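Local coordinates for flavin reductase domain protein, FMN-binding (Shewanella baltica, PDB 3HMZ) that binds flavin mononucleotide and probably acts as an oxidoreductase on CH-NH groups, with NAD or NADP as acceptor, at residues L19-L25 against V154-A159. Numbering follows the deposited sequence.
Sequences LAKAYRL and VIGAWA
Ala22 and Ala157 meet methyl to methyl, CB to CB at 3.6 Å, where the turns of 19-25 come closest to segment 154-159 of strand 149-160. Two leucines flank this pair along the strand. Leu25 straddles the next step: its CD1 lies 4.0 Å from Ala157 CB, and its CD2 lies 4.1 Å from Ala159 CB. Leu19 works at the other end. With CG roughly anti to the backbone N (chi1 -155°) and chi2 at 55°, its CD1 lies against the strand backbone, 3.8 Å from both Val154 O and Gly156 N. The same methyl touches Val154 CG1 at 4.1 Å. Replacing Leu19 with alanine would probably open a gap over the 154-156 backbone and leave Val154 CG1 with less apolar cover. The side chains that meet are all apolar; the leucine methyls touch backbone polar atoms by van der Waals contact alone. Short turns bring the three residues to one side, with Ala22 N bonded to Leu19 O and Leu25 N to Ala22 O. Arg24 NE gives a nearly straight bond (175°) to Tyr23 OH, which lies in the guanidinium plane. Tyr23 also packs on Trp49, an FMN-binding residue, of the second subunit. Pro58 adjoins both Leu19 and Val154. Ile155 and Gly156 both bond through their backbones to Ala134, a classic beta bulge. The extra residue shifts the alternation, so Val154 and Ala157, three apart, both point toward 19-25, while the CB of Trp158 points away. Leu19, Ala22 and Leu25, spaced three apart, thus pack a connecting segment on the antiparallel, split-barrel-type FMN-binding fold of flavin reductases; the contact itself lies away from the FMN site.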
ATOM      1  N   LEU A  19       1.093   1.031 -20.262  1.00 18.82           N
ATOM      2  CA  LEU A  19       2.005   0.449 -19.279  1.00 19.62           C
ATOM      3  C   LEU A  19       2.622   1.489 -18.331  1.00 19.25           C
ATOM      4  O   LEU A  19       2.712   1.236 -17.135  1.00 20.53           O
ATOM      5  CB  LEU A  19       3.060  -0.424 -19.955  1.00 23.66           C
ATOM      6  CG  LEU A  19       3.697  -1.527 -19.151  1.00 26.15           C
ATOM      7  CD1 LEU A  19       2.653  -2.480 -18.536  1.00 25.78           C
ATOM      8  CD2 LEU A  19       4.716  -2.259 -20.035  1.00 28.18           C
ATOM      9  N   ALA A  20       2.926   2.677 -18.861  1.00 19.21           N
ATOM     10  CA  ALA A  20       3.461   3.795 -18.086  1.00 20.17           C
ATOM     11  C   ALA A  20       2.503   4.337 -17.013  1.00 19.57           C
ATOM     12  O   ALA A  20       2.929   5.139 -16.171  1.00 22.19           O
ATOM     13  CB  ALA A  20       3.834   4.954 -19.041  1.00 20.63           C
ATOM     14  N   LYS A  21       1.208   3.994 -17.089  1.00 18.95           N
ATOM     15  CA  LYS A  21       0.217   4.390 -16.067  1.00 19.78           C
ATOM     16  C   LYS A  21      -0.225   3.246 -15.185  1.00 17.49           C
ATOM     17  O   LYS A  21      -1.046   3.480 -14.271  1.00 18.79           O
ATOM     18  CB  LYS A  21      -1.006   5.017 -16.730  1.00 22.21           C
ATOM     19  CG  LYS A  21      -0.620   6.246 -17.535  1.00 27.19           C
ATOM     20  CD  LYS A  21      -1.577   7.328 -17.471  1.00 31.41           C
ATOM     21  CE  LYS A  21      -1.155   8.565 -18.286  1.00 34.26           C
ATOM     22  NZ  LYS A  21       0.155   9.203 -17.890  1.00 36.62           N
ATOM     23  N   ALA A  22       0.276   2.026 -15.442  1.00 17.12           N
ATOM     24  CA  ALA A  22      -0.123   0.844 -14.674  1.00 16.67           C
ATOM     25  C   ALA A  22       0.040   1.012 -13.156  1.00 17.14           C
ATOM     26  O   ALA A  22      -0.758   0.499 -12.379  1.00 16.74           O
ATOM     27  CB  ALA A  22       0.652  -0.439 -15.158  1.00 18.44           C
ATOM     28  N   TYR A  23       1.076   1.741 -12.743  1.00 16.95           N
ATOM     29  CA  TYR A  23       1.317   1.959 -11.284  1.00 17.50           C
ATOM     30  C   TYR A  23       0.100   2.606 -10.595  1.00 17.04           C
ATOM     31  O   TYR A  23      -0.146   2.377  -9.402  1.00 17.56           O
ATOM     32  CB  TYR A  23       2.566   2.809 -11.022  1.00 17.89           C
ATOM     33  CG  TYR A  23       2.355   4.268 -11.307  1.00 17.32           C
ATOM     34  CD1 TYR A  23       2.440   4.793 -12.604  1.00 18.70           C
ATOM     35  CD2 TYR A  23       2.014   5.136 -10.286  1.00 18.22           C
ATOM     36  CE1 TYR A  23       2.168   6.126 -12.861  1.00 19.17           C
ATOM     37  CE2 TYR A  23       1.752   6.465 -10.537  1.00 19.76           C
ATOM     38  CZ  TYR A  23       1.846   6.967 -11.821  1.00 20.87           C
ATOM     39  OH  TYR A  23       1.562   8.292 -12.068  1.00 22.93           O
ATOM     40  N   ARG A  24      -0.675   3.382 -11.356  1.00 16.40           N
ATOM     41  CA  ARG A  24      -1.845   4.067 -10.780  1.00 15.85           C
ATOM     42  C   ARG A  24      -2.933   3.102 -10.297  1.00 15.38           C
ATOM     43  O   ARG A  24      -3.733   3.434  -9.436  1.00 16.19           O
ATOM     44  CB  ARG A  24      -2.435   5.051 -11.760  1.00 16.65           C
ATOM     45  CG  ARG A  24      -1.476   6.187 -12.057  1.00 17.54           C
ATOM     46  CD  ARG A  24      -2.110   7.170 -12.924  1.00 18.17           C
ATOM     47  NE  ARG A  24      -1.189   8.238 -13.310  1.00 19.14           N
ATOM     48  CZ  ARG A  24      -1.529   9.228 -14.119  1.00 18.45           C
ATOM     49  NH1 ARG A  24      -2.728   9.264 -14.676  1.00 18.74           N
ATOM     50  NH2 ARG A  24      -0.631  10.160 -14.419  1.00 19.96           N
ATOM     51  N   LEU A  25      -2.922   1.884 -10.845  1.00 15.29           N
ATOM     52  CA  LEU A  25      -3.875   0.869 -10.457  1.00 14.83           C
ATOM     53  C   LEU A  25      -3.694   0.472  -8.976  1.00 14.18           C
ATOM     54  O   LEU A  25      -4.617  -0.071  -8.363  1.00 14.63           O
ATOM     55  CB  LEU A  25      -3.748  -0.370 -11.362  1.00 14.10           C
ATOM     56  CG  LEU A  25      -4.059  -0.089 -12.840  1.00 14.67           C
ATOM     57  CD1 LEU A  25      -3.690  -1.293 -13.739  1.00 15.95           C
ATOM     58  CD2 LEU A  25      -5.526   0.329 -13.065  1.00 16.16           C
ATOM     59  N   VAL A 154       6.014  -5.418 -14.178  1.00 16.91           N
ATOM     60  CA  VAL A 154       4.630  -5.482 -14.693  1.00 16.73           C
ATOM     61  C   VAL A 154       4.796  -5.423 -16.217  1.00 18.28           C
ATOM     62  O   VAL A 154       5.372  -4.451 -16.771  1.00 19.37           O
ATOM     63  CB  VAL A 154       3.786  -4.331 -14.172  1.00 16.51           C
ATOM     64  CG1 VAL A 154       2.442  -4.303 -14.899  1.00 17.85           C
ATOM     65  CG2 VAL A 154       3.629  -4.454 -12.645  1.00 18.45           C
ATOM     66  N   ILE A 155       4.352  -6.482 -16.887  1.00 18.68           N
ATOM     67  CA  ILE A 155       4.464  -6.625 -18.339  1.00 19.53           C
ATOM     68  C   ILE A 155       3.189  -6.387 -19.120  1.00 18.22           C
ATOM     69  O   ILE A 155       3.205  -6.386 -20.351  1.00 21.16           O
ATOM     70  CB  ILE A 155       5.100  -8.020 -18.713  1.00 21.74           C
ATOM     71  CG1 ILE A 155       4.203  -9.189 -18.292  1.00 22.85           C
ATOM     72  CG2 ILE A 155       6.512  -8.129 -18.047  1.00 22.47           C
ATOM     73  CD1 ILE A 155       4.723 -10.595 -18.734  1.00 24.61           C
ATOM     74  N   GLY A 156       2.070  -6.232 -18.411  1.00 17.61           N
ATOM     75  CA  GLY A 156       0.809  -5.950 -19.029  1.00 17.64           C
ATOM     76  C   GLY A 156      -0.158  -5.488 -17.960  1.00 15.46           C
ATOM     77  O   GLY A 156      -0.023  -5.906 -16.797  1.00 17.70           O
ATOM     78  N   ALA A 157      -1.092  -4.606 -18.339  1.00 15.80           N
ATOM     79  CA  ALA A 157      -2.073  -4.075 -17.400  1.00 15.67           C
ATOM     80  C   ALA A 157      -3.370  -3.808 -18.117  1.00 14.67           C
ATOM     81  O   ALA A 157      -3.366  -3.379 -19.291  1.00 15.82           O
ATOM     82  CB  ALA A 157      -1.525  -2.825 -16.729  1.00 16.87           C
ATOM     83  N   TRP A 158      -4.491  -4.069 -17.429  1.00 15.03           N
ATOM     84  CA  TRP A 158      -5.835  -3.911 -17.991  1.00 15.20           C
ATOM     85  C   TRP A 158      -6.777  -3.507 -16.873  1.00 14.44           C
ATOM     86  O   TRP A 158      -6.505  -3.762 -15.708  1.00 16.48           O
ATOM     87  CB  TRP A 158      -6.347  -5.238 -18.617  1.00 15.59           C
ATOM     88  CG  TRP A 158      -5.397  -5.862 -19.582  1.00 16.00           C
ATOM     89  CD1 TRP A 158      -5.389  -5.700 -20.939  1.00 17.74           C
ATOM     90  CD2 TRP A 158      -4.266  -6.684 -19.275  1.00 15.79           C
ATOM     91  NE1 TRP A 158      -4.376  -6.414 -21.509  1.00 17.93           N
ATOM     92  CE2 TRP A 158      -3.666  -7.043 -20.516  1.00 17.13           C
ATOM     93  CE3 TRP A 158      -3.730  -7.198 -18.097  1.00 16.01           C
ATOM     94  CZ2 TRP A 158      -2.536  -7.874 -20.584  1.00 17.36           C
ATOM     95  CZ3 TRP A 158      -2.619  -8.049 -18.173  1.00 16.10           C
ATOM     96  CH2 TRP A 158      -2.028  -8.366 -19.417  1.00 16.48           C
ATOM     97  N   ALA A 159      -7.889  -2.893 -17.224  1.00 14.47           N
ATOM     98  CA  ALA A 159      -8.890  -2.530 -16.252  1.00 14.95           C
ATOM     99  C   ALA A 159     -10.271  -2.394 -16.838  1.00 15.14           C
ATOM    100  O   ALA A 159     -10.437  -2.134 -18.039  1.00 16.29           O
ATOM    101  CB  ALA A 159      -8.467  -1.202 -15.519  1.00 15.19           C
TER